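AHL synthase (Burkholderia glumae, PDB 3P2H) probably catalyses acyl transfer from acyl-carrier protein to S-adenosyl-L-methionine, yielding an N-acyl-homoserine lactone for quorum sensing. Local coordinates at residues P76-L79 with Q80-P84; E90-S94 with A95-E99; E129-R133 with R134-Q138. The protein carries 3 engineered substitutions. One frame throughout, in Å; residues are numbered along the deposited sequence.

In the fold
The three contacts follow one another along the chain and meet at strand 97-105. Contact 1 lines the 5'-deoxy-5'-methylthioadenosine pocket with Leu78, Val82 and Phe83. It touches contact 2, whose centre is about 11 Å from its own, through Tyr77 OH to Pro92 O at 2.5 Å and Leu79 N to Glu99 OE2 at 2.9 Å, both probable hydrogen bonds. Contact 2 in turn meets contact 3, about 12 Å away between centres, where His96 O lies 2.7 Å from Arg137 N. Contacts 1 and 3 do not touch. The side chains of Leu78, Val97 and Ala131 lie about 7, 8 and 10 Å from the bound octanamide inhibitor.

Contact 1 (P76-L79 with Q80-P84). With MTA (5'-deoxy-5'-methylthioadenosine), chain B.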
ATOM      1  N   PRO A  76      -6.654  -2.490  13.923  1.00 16.90           N
ATOM      2  CA  PRO A  76      -5.745  -1.343  13.999  1.00 16.51           C
ATOM      3  C   PRO A  76      -4.983  -1.063  12.708  1.00 15.05           C
ATOM      4  O   PRO A  76      -4.481  -1.988  12.074  1.00 14.23           O
ATOM      5  CB  PRO A  76      -4.810  -1.725  15.142  1.00 16.78           C
ATOM      6  CG  PRO A  76      -5.701  -2.541  16.041  1.00 18.70           C
ATOM      7  CD  PRO A  76      -6.426  -3.416  15.049  1.00 17.81           C
ATOM      8  N   TYR A  77      -4.921   0.208  12.316  1.00 14.36           N
ATOM      9  CA  TYR A  77      -4.173   0.602  11.121  1.00 14.83           C
ATOM     10  C   TYR A  77      -3.478   1.972  11.242  1.00 14.29           C
ATOM     11  O   TYR A  77      -3.820   2.787  12.097  1.00 13.21           O
ATOM     12  CB  TYR A  77      -5.040   0.513   9.857  1.00 13.61           C
ATOM     13  CG  TYR A  77      -6.258   1.409   9.760  1.00 12.83           C
ATOM     14  CD1 TYR A  77      -7.445   1.105  10.436  1.00 12.82           C
ATOM     15  CD2 TYR A  77      -6.256   2.506   8.903  1.00 12.62           C
ATOM     16  CE1 TYR A  77      -8.607   1.875  10.238  1.00 11.85           C
ATOM     17  CE2 TYR A  77      -7.399   3.276   8.702  1.00 11.75           C
ATOM     18  CZ  TYR A  77      -8.571   2.955   9.364  1.00 12.91           C
ATOM     19  OH  TYR A  77      -9.704   3.697   9.108  1.00 13.61           O
ATOM     20  N   LEU A  78      -2.488   2.195  10.384  1.00 15.36           N
ATOM     21  CA  LEU A  78      -1.658   3.401  10.397  1.00 14.94           C
ATOM     22  C   LEU A  78      -2.344   4.770  10.371  1.00 14.51           C
ATOM     23  O   LEU A  78      -2.123   5.594  11.255  1.00 13.47           O
ATOM     24  CB  LEU A  78      -0.630   3.304   9.258  1.00 18.09           C
ATOM     25  CG  LEU A  78       0.517   4.318   9.204  1.00 20.83           C
ATOM     26  CD1 LEU A  78       1.199   4.401  10.559  1.00 23.12           C
ATOM     27  CD2 LEU A  78       1.513   3.902   8.128  1.00 23.06           C
ATOM     28  N   LEU A  79      -3.158   5.027   9.357  1.00 14.34           N
ATOM     29  CA  LEU A  79      -3.848   6.307   9.247  1.00 15.46           C
ATOM     30  C   LEU A  79      -4.724   6.547  10.478  1.00 15.75           C
ATOM     31  O   LEU A  79      -4.773   7.643  11.030  1.00 16.40           O
ATOM     32  CB  LEU A  79      -4.705   6.312   7.972  1.00 16.13           C
ATOM     33  CG  LEU A  79      -5.561   7.538   7.640  1.00 18.01           C
ATOM     34  CD1 LEU A  79      -4.704   8.803   7.610  1.00 17.24           C
ATOM     35  CD2 LEU A  79      -6.246   7.317   6.295  1.00 20.19           C
ATOM     36  N   GLN A  80      -5.402   5.496  10.911  1.00 16.94           N
ATOM     37  CA  GLN A  80      -6.296   5.554  12.058  1.00 16.18           C
ATOM     38  C   GLN A  80      -5.622   5.949  13.362  1.00 16.47           C
ATOM     39  O   GLN A  80      -6.040   6.902  14.018  1.00 16.92           O
ATOM     40  CB  GLN A  80      -6.967   4.197  12.235  1.00 16.83           C
ATOM     41  CG  GLN A  80      -7.783   4.046  13.506  1.00 18.36           C
ATOM     42  CD  GLN A  80      -8.186   2.606  13.742  1.00 18.62           C
ATOM     43  OE1 GLN A  80      -7.335   1.735  13.911  1.00 18.25           O
ATOM     44  NE2 GLN A  80      -9.488   2.346  13.743  1.00 17.77           N
ATOM     45  N   GLU A  81      -4.576   5.216  13.725  1.00 16.33           N
ATOM     46  CA  GLU A  81      -3.861   5.444  14.974  1.00 18.26           C
ATOM     47  C   GLU A  81      -2.760   6.493  14.970  1.00 18.77           C
ATOM     48  O   GLU A  81      -2.610   7.229  15.938  1.00 20.27           O
ATOM     49  CB  GLU A  81      -3.284   4.113  15.474  1.00 18.65           C
ATOM     50  CG  GLU A  81      -4.361   3.109  15.835  1.00 19.91           C
ATOM     51  CD  GLU A  81      -3.814   1.819  16.412  1.00 21.73           C
ATOM     52  OE1 GLU A  81      -4.585   1.132  17.111  1.00 19.17           O
ATOM     53  OE2 GLU A  81      -2.631   1.487  16.161  1.00 21.22           O
ATOM     54  N   VAL A  82      -1.994   6.564  13.890  1.00 18.70           N
ATOM     55  CA  VAL A  82      -0.885   7.504  13.803  1.00 19.73           C
ATOM     56  C   VAL A  82      -1.205   8.859  13.163  1.00 19.55           C
ATOM     57  O   VAL A  82      -0.823   9.898  13.699  1.00 20.07           O
ATOM     58  CB  VAL A  82       0.299   6.854  13.044  1.00 21.31           C
ATOM     59  CG1 VAL A  82       1.481   7.824  12.951  1.00 23.59           C
ATOM     60  CG2 VAL A  82       0.718   5.582  13.758  1.00 21.12           C
ATOM     61  N   PHE A  83      -1.911   8.857  12.035  1.00 17.92           N
ATOM     62  CA  PHE A  83      -2.232  10.106  11.356  1.00 17.90           C
ATOM     63  C   PHE A  83      -3.725  10.406  11.197  1.00 17.13           C
ATOM     64  O   PHE A  83      -4.171  10.806  10.124  1.00 16.32           O
ATOM     65  CB  PHE A  83      -1.565  10.113   9.982  1.00 19.00           C
ATOM     66  CG  PHE A  83      -0.069   9.999  10.035  1.00 22.24           C
ATOM     67  CD1 PHE A  83       0.699  10.999  10.629  1.00 22.71           C
ATOM     68  CD2 PHE A  83       0.576   8.897   9.487  1.00 21.95           C
ATOM     69  CE1 PHE A  83       2.089  10.906  10.678  1.00 22.29           C
ATOM     70  CE2 PHE A  83       1.968   8.792   9.529  1.00 24.12           C
ATOM     71  CZ  PHE A  83       2.725   9.802  10.127  1.00 24.78           C
ATOM     72  N   PRO A  84      -4.511  10.254  12.272  1.00 17.30           N
ATOM     73  CA  PRO A  84      -5.948  10.526  12.164  1.00 17.12           C
ATOM     74  C   PRO A  84      -6.303  11.972  11.817  1.00 17.75           C
ATOM     75  O   PRO A  84      -7.367  12.240  11.251  1.00 15.87           O
ATOM     76  CB  PRO A  84      -6.473  10.123  13.539  1.00 18.71           C
ATOM     77  CG  PRO A  84      -5.329  10.476  14.440  1.00 18.31           C
ATOM     78  CD  PRO A  84      -4.137   9.956  13.666  1.00 16.62           C
TER
HETATM   79  CS  MTA B 204       3.246   7.510   5.478  1.00 37.89           C
HETATM   80  S5' MTA B 204       3.741   9.258   5.538  1.00 38.86           S
HETATM   81  C5' MTA B 204       5.505   9.106   5.954  1.00 34.43           C
HETATM   82  C4' MTA B 204       5.765   9.286   7.451  1.00 32.50           C
HETATM   83  O4' MTA B 204       5.059   8.225   8.153  1.00 31.04           O
HETATM   84  C2' MTA B 204       7.323   7.835   8.594  1.00 30.42           C
HETATM   85  O2' MTA B 204       8.424   7.768   9.505  1.00 33.33           O
HETATM   86  C3' MTA B 204       7.270   9.134   7.716  1.00 30.96           C
HETATM   87  O3' MTA B 204       7.726  10.251   8.488  1.00 32.15           O
HETATM   88  C1' MTA B 204       5.928   7.826   9.246  1.00 27.90           C
HETATM   89  N9  MTA B 204       5.524   6.478   9.698  1.00 25.22           N
HETATM   90  C8  MTA B 204       5.379   5.349   8.928  1.00 23.93           C
HETATM   91  N7  MTA B 204       5.007   4.335   9.649  1.00 24.17           N
HETATM   92  C5  MTA B 204       4.884   4.740  10.940  1.00 24.19           C
HETATM   93  C6  MTA B 204       4.515   4.105  12.173  1.00 23.24           C
HETATM   94  N6  MTA B 204       4.184   2.762  12.189  1.00 23.54           N
HETATM   95  N1  MTA B 204       4.497   4.851  13.326  1.00 22.51           N
HETATM   96  C2  MTA B 204       4.819   6.178  13.335  1.00 23.30           C
HETATM   97  N3  MTA B 204       5.172   6.792  12.166  1.00 22.98           N
HETATM   98  C4  MTA B 204       5.218   6.137  10.982  1.00 23.94           C
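Gln80 runs extended across the face of Tyr77 at the start of the short helix 78-81, where Tyr77 is the N-cap and Gln80 the third helical residue. Gln80 CB sits over one face of the phenol, 3.4 Å from the Tyr77 ring centroid and only 8° off its normal, a well-centred CH-pi contact. The Tyr77 chi1 of 63° allows this, placing CG between the backbone N and the carbonyl carbon. Further out, Gln80 CG passes Tyr77 CE1 at 4.0 Å and Gln80 CD comes within 3.6 Å of the same carbon, with the amide plane turned 33° from the ring. At the tip, Gln80 OE1 accepts a hydrogen bond from Tyr77 N at 3.3 Å, the donor lying above the carbonyl plane. With the N3 side chain accepting from the N-cap N-H, this is one half of a capping box. The backbone bond from Glu81 N to Tyr77 O, 3.0 Å long, closes the first turn. On the ligand side, Leu78 CD1 presses on Val82 CG2 at 3.4 Å, tighter than usual, while Val82 CG1 covers a face of the Phe83 ring. That ring turns its edge to the ribose, with Phe83 CE2 3.4 Å from O4' of 5'-deoxy-5'-methylthioadenosine.

Contact 2 (E90-S94 with A95-E99)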
ATOM      1  N   GLU A  90     -13.793  11.127  10.663  1.00 29.30           N
ATOM      2  CA  GLU A  90     -13.222  10.098  11.527  1.00 28.56           C
ATOM      3  C   GLU A  90     -12.801   8.876  10.699  1.00 26.89           C
ATOM      4  O   GLU A  90     -13.419   8.567   9.677  1.00 26.34           O
ATOM      5  CB  GLU A  90     -14.240   9.687  12.591  1.00 30.67           C
ATOM      6  CG  GLU A  90     -13.792   8.510  13.451  1.00 34.06           C
ATOM      7  CD  GLU A  90     -14.767   8.212  14.570  1.00 36.76           C
ATOM      8  OE1 GLU A  90     -15.993   8.218  14.306  1.00 36.47           O
ATOM      9  OE2 GLU A  90     -14.304   7.963  15.708  1.00 38.01           O
ATOM     10  N   ALA A  91     -11.746   8.194  11.140  1.00 24.76           N
ATOM     11  CA  ALA A  91     -11.230   7.024  10.438  1.00 22.31           C
ATOM     12  C   ALA A  91     -12.257   5.904  10.395  1.00 20.69           C
ATOM     13  O   ALA A  91     -12.818   5.521  11.416  1.00 19.85           O
ATOM     14  CB  ALA A  91      -9.950   6.532  11.103  1.00 23.35           C
ATOM     15  N   PRO A  92     -12.498   5.349   9.202  1.00 19.16           N
ATOM     16  CA  PRO A  92     -13.464   4.269   9.028  1.00 19.54           C
ATOM     17  C   PRO A  92     -13.063   2.918   9.618  1.00 19.65           C
ATOM     18  O   PRO A  92     -11.880   2.574   9.695  1.00 19.23           O
ATOM     19  CB  PRO A  92     -13.621   4.202   7.513  1.00 20.20           C
ATOM     20  CG  PRO A  92     -12.227   4.527   7.043  1.00 20.04           C
ATOM     21  CD  PRO A  92     -11.863   5.700   7.918  1.00 18.65           C
ATOM     22  N   ARG A  93     -14.072   2.179  10.062  1.00 17.98           N
ATOM     23  CA  ARG A  93     -13.905   0.828  10.585  1.00 18.13           C
ATOM     24  C   ARG A  93     -15.021   0.103   9.860  1.00 17.67           C
ATOM     25  O   ARG A  93     -16.163   0.081  10.312  1.00 16.96           O
ATOM     26  CB  ARG A  93     -14.112   0.765  12.099  1.00 19.30           C
ATOM     27  CG  ARG A  93     -12.982   1.395  12.905  1.00 20.07           C
ATOM     28  CD  ARG A  93     -13.044   0.979  14.373  1.00 22.89           C
ATOM     29  NE  ARG A  93     -12.724  -0.439  14.552  1.00 24.84           N
ATOM     30  CZ  ARG A  93     -13.565  -1.349  15.034  1.00 23.69           C
ATOM     31  NH1 ARG A  93     -14.792  -1.000  15.391  1.00 23.49           N
ATOM     32  NH2 ARG A  93     -13.178  -2.610  15.160  1.00 23.44           N
ATOM     33  N   SER A  94     -14.685  -0.461   8.707  1.00 18.19           N
ATOM     34  CA  SER A  94     -15.665  -1.144   7.884  1.00 18.96           C
ATOM     35  C   SER A  94     -15.077  -2.334   7.150  1.00 19.47           C
ATOM     36  O   SER A  94     -13.904  -2.338   6.776  1.00 19.76           O
ATOM     37  CB  SER A  94     -16.242  -0.141   6.870  1.00 19.15           C
ATOM     38  OG  SER A  94     -16.860  -0.788   5.772  1.00 19.57           O
ATOM     39  N   ALA A  95     -15.899  -3.353   6.947  1.00 19.21           N
ATOM     40  CA  ALA A  95     -15.452  -4.530   6.223  1.00 18.91           C
ATOM     41  C   ALA A  95     -15.258  -4.146   4.755  1.00 19.27           C
ATOM     42  O   ALA A  95     -14.557  -4.830   4.013  1.00 20.33           O
ATOM     43  CB  ALA A  95     -16.477  -5.634   6.347  1.00 18.35           C
ATOM     44  N   HIS A  96     -15.871  -3.041   4.342  1.00 18.40           N
ATOM     45  CA  HIS A  96     -15.764  -2.600   2.955  1.00 18.56           C
ATOM     46  C   HIS A  96     -14.574  -1.696   2.677  1.00 18.11           C
ATOM     47  O   HIS A  96     -14.391  -1.256   1.544  1.00 18.58           O
ATOM     48  CB  HIS A  96     -17.041  -1.874   2.519  1.00 20.40           C
ATOM     49  CG  HIS A  96     -18.265  -2.737   2.532  1.00 23.34           C
ATOM     50  ND1 HIS A  96     -18.215  -4.106   2.385  1.00 24.89           N
ATOM     51  CD2 HIS A  96     -19.578  -2.417   2.629  1.00 24.66           C
ATOM     52  CE1 HIS A  96     -19.443  -4.593   2.391  1.00 25.20           C
ATOM     53  NE2 HIS A  96     -20.288  -3.590   2.538  1.00 26.83           N
ATOM     54  N   VAL A  97     -13.776  -1.403   3.701  1.00 17.34           N
ATOM     55  CA  VAL A  97     -12.609  -0.543   3.530  1.00 16.02           C
ATOM     56  C   VAL A  97     -11.334  -1.183   4.084  1.00 16.40           C
ATOM     57  O   VAL A  97     -11.307  -1.656   5.222  1.00 16.07           O
ATOM     58  CB  VAL A  97     -12.797   0.824   4.226  1.00 14.06           C
ATOM     59  CG1 VAL A  97     -11.568   1.692   4.002  1.00 13.79           C
ATOM     60  CG2 VAL A  97     -14.029   1.523   3.693  1.00 15.24           C
ATOM     61  N   TRP A  98     -10.288  -1.191   3.265  1.00 15.20           N
ATOM     62  CA  TRP A  98      -8.987  -1.737   3.647  1.00 16.67           C
ATOM     63  C   TRP A  98      -7.960  -0.625   3.464  1.00 15.79           C
ATOM     64  O   TRP A  98      -8.133   0.237   2.606  1.00 14.41           O
ATOM     65  CB  TRP A  98      -8.606  -2.930   2.757  1.00 15.29           C
ATOM     66  CG  TRP A  98      -9.166  -4.248   3.212  1.00 17.05           C
ATOM     67  CD1 TRP A  98     -10.483  -4.573   3.365  1.00 17.04           C
ATOM     68  CD2 TRP A  98      -8.420  -5.412   3.589  1.00 17.39           C
ATOM     69  NE1 TRP A  98     -10.603  -5.868   3.816  1.00 17.52           N
ATOM     70  CE2 TRP A  98      -9.351  -6.404   3.964  1.00 17.80           C
ATOM     71  CE3 TRP A  98      -7.053  -5.712   3.649  1.00 18.64           C
ATOM     72  CZ2 TRP A  98      -8.961  -7.674   4.395  1.00 18.56           C
ATOM     73  CZ3 TRP A  98      -6.663  -6.979   4.080  1.00 19.43           C
ATOM     74  CH2 TRP A  98      -7.615  -7.942   4.448  1.00 19.83           C
ATOM     75  N   GLU A  99      -6.904  -0.641   4.269  1.00 14.00           N
ATOM     76  CA  GLU A  99      -5.868   0.376   4.161  1.00 15.17           C
ATOM     77  C   GLU A  99      -4.661  -0.110   3.378  1.00 14.80           C
ATOM     78  O   GLU A  99      -4.133  -1.196   3.633  1.00 14.92           O
ATOM     79  CB  GLU A  99      -5.378   0.834   5.537  1.00 14.68           C
ATOM     80  CG  GLU A  99      -4.244   1.850   5.421  1.00 14.14           C
ATOM     81  CD  GLU A  99      -3.476   2.050   6.709  1.00 13.94           C
ATOM     82  OE1 GLU A  99      -2.962   1.053   7.246  1.00 14.46           O
ATOM     83  OE2 GLU A  99      -3.379   3.203   7.177  1.00 16.05           O
TER
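Ser94 grips the residues that follow it through two separate oxygens, and this is the tight part of the contact. Its hydroxyl OG accepts a hydrogen bond from His96 N at 2.8 Å, and its carbonyl Ser94 O accepts another from Val97 N at 3.2 Å. The first bond depends on the serine torsion: with chi1 at 161°, OG is turned away from the residue's own N and lies beside the carbonyl carbon, next to the onward chain. His96 CB packs against the same hydroxyl, 3.4 Å from Ser94 OG. The carbonyl bond closes a type I beta turn from Ser94 to Val97, with Ala95 and His96 at its corners; the hydroxyl bond, to the N-H two residues on, makes an ST turn on the same serine. The turn delivers the chain into strand 97-105 of the mixed sheet, which runs between strand 64-72 and strand 138-144. Thr73 OG1 bonds both Ser94 N and Val97 O, tying the two ends of the turn to the segment after strand 64-72. The remaining contact is looser. Ala95 and His96 are exposed on the solvent side of the turn, where His96 ND1 makes a weak hydrogen bond to Gly135 O. On the inner side Pro92 points at the buried Val97, with Pro92 CG and Val97 CG1 4.2 Å apart.

Contact 3 (E129-R133 with R134-Q138); sequences ECAAR and RGARQ
A Schellman motif ends helix 120-133, with Gly135 as its C-prime residue. Two backbone bonds define it: Ala136 N to Ala131 O at 2.9 Å, and Gly135 N to Ala132 O at 2.8 Å. The positive phi of Gly135, 96°, reverses the chain, a backbone conformation that glycine adopts readily. The reversal brings Ala136 CB to 3.9 Å from Ala131 CB, the apolar pair that commonly accompanies this motif. N of Arg134, the first residue past the helix, makes weak hydrogen bonds to Cys130 O and Ala131 O. The Arg134 side chain starts across the helix end, with Arg134 CG 3.3 Å from Cys130 O, then bends at chi2 and chi3 (-63° and -78°) to reach a salt bridge from NH1 to Glu7. The preceding residue, Arg133, runs extended and lays its guanidinium face over CG of Glu129, one turn earlier in the helix. Arg133 NH2 is 3.1 Å from Glu129 OE1, but that oxygen lies well out of the guanidinium plane, so charge alone joins them. The cap forms the return of a beta-alpha-beta crossover, from strand 97-105 through helix 120-133 to the parallel strand 138-144, with the Arg134 side chain lying against Val53 of strand 53-58 and Trp98 of strand 97-105.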
ATOM      1  N   GLU A 129      -7.082  -6.119  -6.569  1.00 17.50           N
ATOM      2  CA  GLU A 129      -7.654  -7.437  -6.808  1.00 19.49           C
ATOM      3  C   GLU A 129      -7.796  -8.203  -5.495  1.00 19.56           C
ATOM      4  O   GLU A 129      -8.871  -8.717  -5.172  1.00 18.56           O
ATOM      5  CB  GLU A 129      -6.748  -8.208  -7.763  1.00 23.61           C
ATOM      6  CG  GLU A 129      -7.364  -9.445  -8.366  1.00 27.71           C
ATOM      7  CD  GLU A 129      -6.482 -10.031  -9.444  1.00 31.92           C
ATOM      8  OE1 GLU A 129      -7.022 -10.411 -10.507  1.00 32.18           O
ATOM      9  OE2 GLU A 129      -5.246 -10.113  -9.231  1.00 33.63           O
ATOM     10  N   CYS A 130      -6.706  -8.266  -4.738  1.00 18.26           N
ATOM     11  CA  CYS A 130      -6.712  -8.964  -3.459  1.00 19.37           C
ATOM     12  C   CYS A 130      -7.751  -8.388  -2.495  1.00 19.78           C
ATOM     13  O   CYS A 130      -8.594  -9.114  -1.970  1.00 20.83           O
ATOM     14  CB  CYS A 130      -5.328  -8.890  -2.816  1.00 21.17           C
ATOM     15  SG  CYS A 130      -5.294  -9.525  -1.122  1.00 24.29           S
ATOM     16  N   ALA A 131      -7.694  -7.078  -2.277  1.00 18.95           N
ATOM     17  CA  ALA A 131      -8.620  -6.411  -1.368  1.00 20.07           C
ATOM     18  C   ALA A 131     -10.069  -6.641  -1.767  1.00 21.07           C
ATOM     19  O   ALA A 131     -10.927  -6.876  -0.913  1.00 20.70           O
ATOM     20  CB  ALA A 131      -8.323  -4.914  -1.326  1.00 19.38           C
ATOM     21  N   ALA A 132     -10.340  -6.568  -3.065  1.00 21.17           N
ATOM     22  CA  ALA A 132     -11.692  -6.763  -3.568  1.00 22.78           C
ATOM     23  C   ALA A 132     -12.181  -8.172  -3.246  1.00 24.66           C
ATOM     24  O   ALA A 132     -13.299  -8.352  -2.759  1.00 25.55           O
ATOM     25  CB  ALA A 132     -11.730  -6.517  -5.071  1.00 20.24           C
ATOM     26  N   ARG A 133     -11.339  -9.167  -3.515  1.00 25.11           N
ATOM     27  CA  ARG A 133     -11.689 -10.557  -3.247  1.00 27.83           C
ATOM     28  C   ARG A 133     -11.956 -10.798  -1.768  1.00 28.05           C
ATOM     29  O   ARG A 133     -12.604 -11.774  -1.400  1.00 28.94           O
ATOM     30  CB  ARG A 133     -10.574 -11.489  -3.733  1.00 28.93           C
ATOM     31  CG  ARG A 133     -10.428 -11.501  -5.245  1.00 30.62           C
ATOM     32  CD  ARG A 133      -9.275 -12.376  -5.697  1.00 33.29           C
ATOM     33  NE  ARG A 133      -9.170 -12.413  -7.153  1.00 35.48           N
ATOM     34  CZ  ARG A 133      -8.182 -13.002  -7.824  1.00 37.01           C
ATOM     35  NH1 ARG A 133      -7.194 -13.610  -7.175  1.00 36.16           N
ATOM     36  NH2 ARG A 133      -8.188 -12.995  -9.149  1.00 37.02           N
ATOM     37  N   ARG A 134     -11.456  -9.900  -0.928  1.00 27.38           N
ATOM     38  CA  ARG A 134     -11.638  -9.997   0.512  1.00 26.66           C
ATOM     39  C   ARG A 134     -12.843  -9.181   0.962  1.00 26.42           C
ATOM     40  O   ARG A 134     -13.077  -9.017   2.163  1.00 26.29           O
ATOM     41  CB  ARG A 134     -10.380  -9.507   1.235  1.00 28.78           C
ATOM     42  CG  ARG A 134      -9.154 -10.377   0.991  1.00 29.19           C
ATOM     43  CD  ARG A 134      -9.386 -11.770   1.531  1.00 31.26           C
ATOM     44  NE  ARG A 134      -9.235 -11.813   2.982  1.00 33.44           N
ATOM     45  CZ  ARG A 134      -8.085 -12.059   3.599  1.00 32.97           C
ATOM     46  NH1 ARG A 134      -6.990 -12.290   2.884  1.00 32.99           N
ATOM     47  NH2 ARG A 134      -8.028 -12.069   4.925  1.00 31.29           N
ATOM     48  N   GLY A 135     -13.591  -8.657  -0.008  1.00 24.46           N
ATOM     49  CA  GLY A 135     -14.781  -7.886   0.303  1.00 22.99           C
ATOM     50  C   GLY A 135     -14.650  -6.373   0.358  1.00 21.37           C
ATOM     51  O   GLY A 135     -15.622  -5.687   0.659  1.00 20.44           O
ATOM     52  N   ALA A 136     -13.468  -5.841   0.072  1.00 19.93           N
ATOM     53  CA  ALA A 136     -13.278  -4.398   0.115  1.00 19.66           C
ATOM     54  C   ALA A 136     -13.914  -3.701  -1.084  1.00 20.37           C
ATOM     55  O   ALA A 136     -13.855  -4.202  -2.213  1.00 20.09           O
ATOM     56  CB  ALA A 136     -11.795  -4.065   0.172  1.00 19.05           C
ATOM     57  N   ARG A 137     -14.523  -2.547  -0.831  1.00 18.74           N
ATOM     58  CA  ARG A 137     -15.149  -1.753  -1.882  1.00 19.17           C
ATOM     59  C   ARG A 137     -14.355  -0.459  -2.072  1.00 18.78           C
ATOM     60  O   ARG A 137     -14.551   0.270  -3.044  1.00 17.28           O
ATOM     61  CB  ARG A 137     -16.603  -1.455  -1.521  1.00 21.03           C
ATOM     62  CG  ARG A 137     -17.464  -2.710  -1.548  1.00 25.52           C
ATOM     63  CD  ARG A 137     -18.863  -2.492  -1.002  1.00 29.08           C
ATOM     64  NE  ARG A 137     -19.667  -3.707  -1.158  1.00 31.68           N
ATOM     65  CZ  ARG A 137     -20.954  -3.803  -0.835  1.00 34.19           C
ATOM     66  NH1 ARG A 137     -21.595  -2.760  -0.328  1.00 33.85           N
ATOM     67  NH2 ARG A 137     -21.606  -4.940  -1.045  1.00 34.53           N
ATOM     68  N   GLN A 138     -13.452  -0.195  -1.132  1.00 16.99           N
ATOM     69  CA  GLN A 138     -12.593   0.984  -1.178  1.00 15.15           C
ATOM     70  C   GLN A 138     -11.275   0.740  -0.455  1.00 15.65           C
ATOM     71  O   GLN A 138     -11.186  -0.099   0.447  1.00 13.70           O
ATOM     72  CB  GLN A 138     -13.258   2.182  -0.503  1.00 16.71           C
ATOM     73  CG  GLN A 138     -14.434   2.798  -1.219  1.00 15.77           C
ATOM     74  CD  GLN A 138     -15.043   3.915  -0.397  1.00 17.13           C
ATOM     75  OE1 GLN A 138     -15.531   3.685   0.704  1.00 18.78           O
ATOM     76  NE2 GLN A 138     -15.003   5.129  -0.919  1.00 17.25           N
TER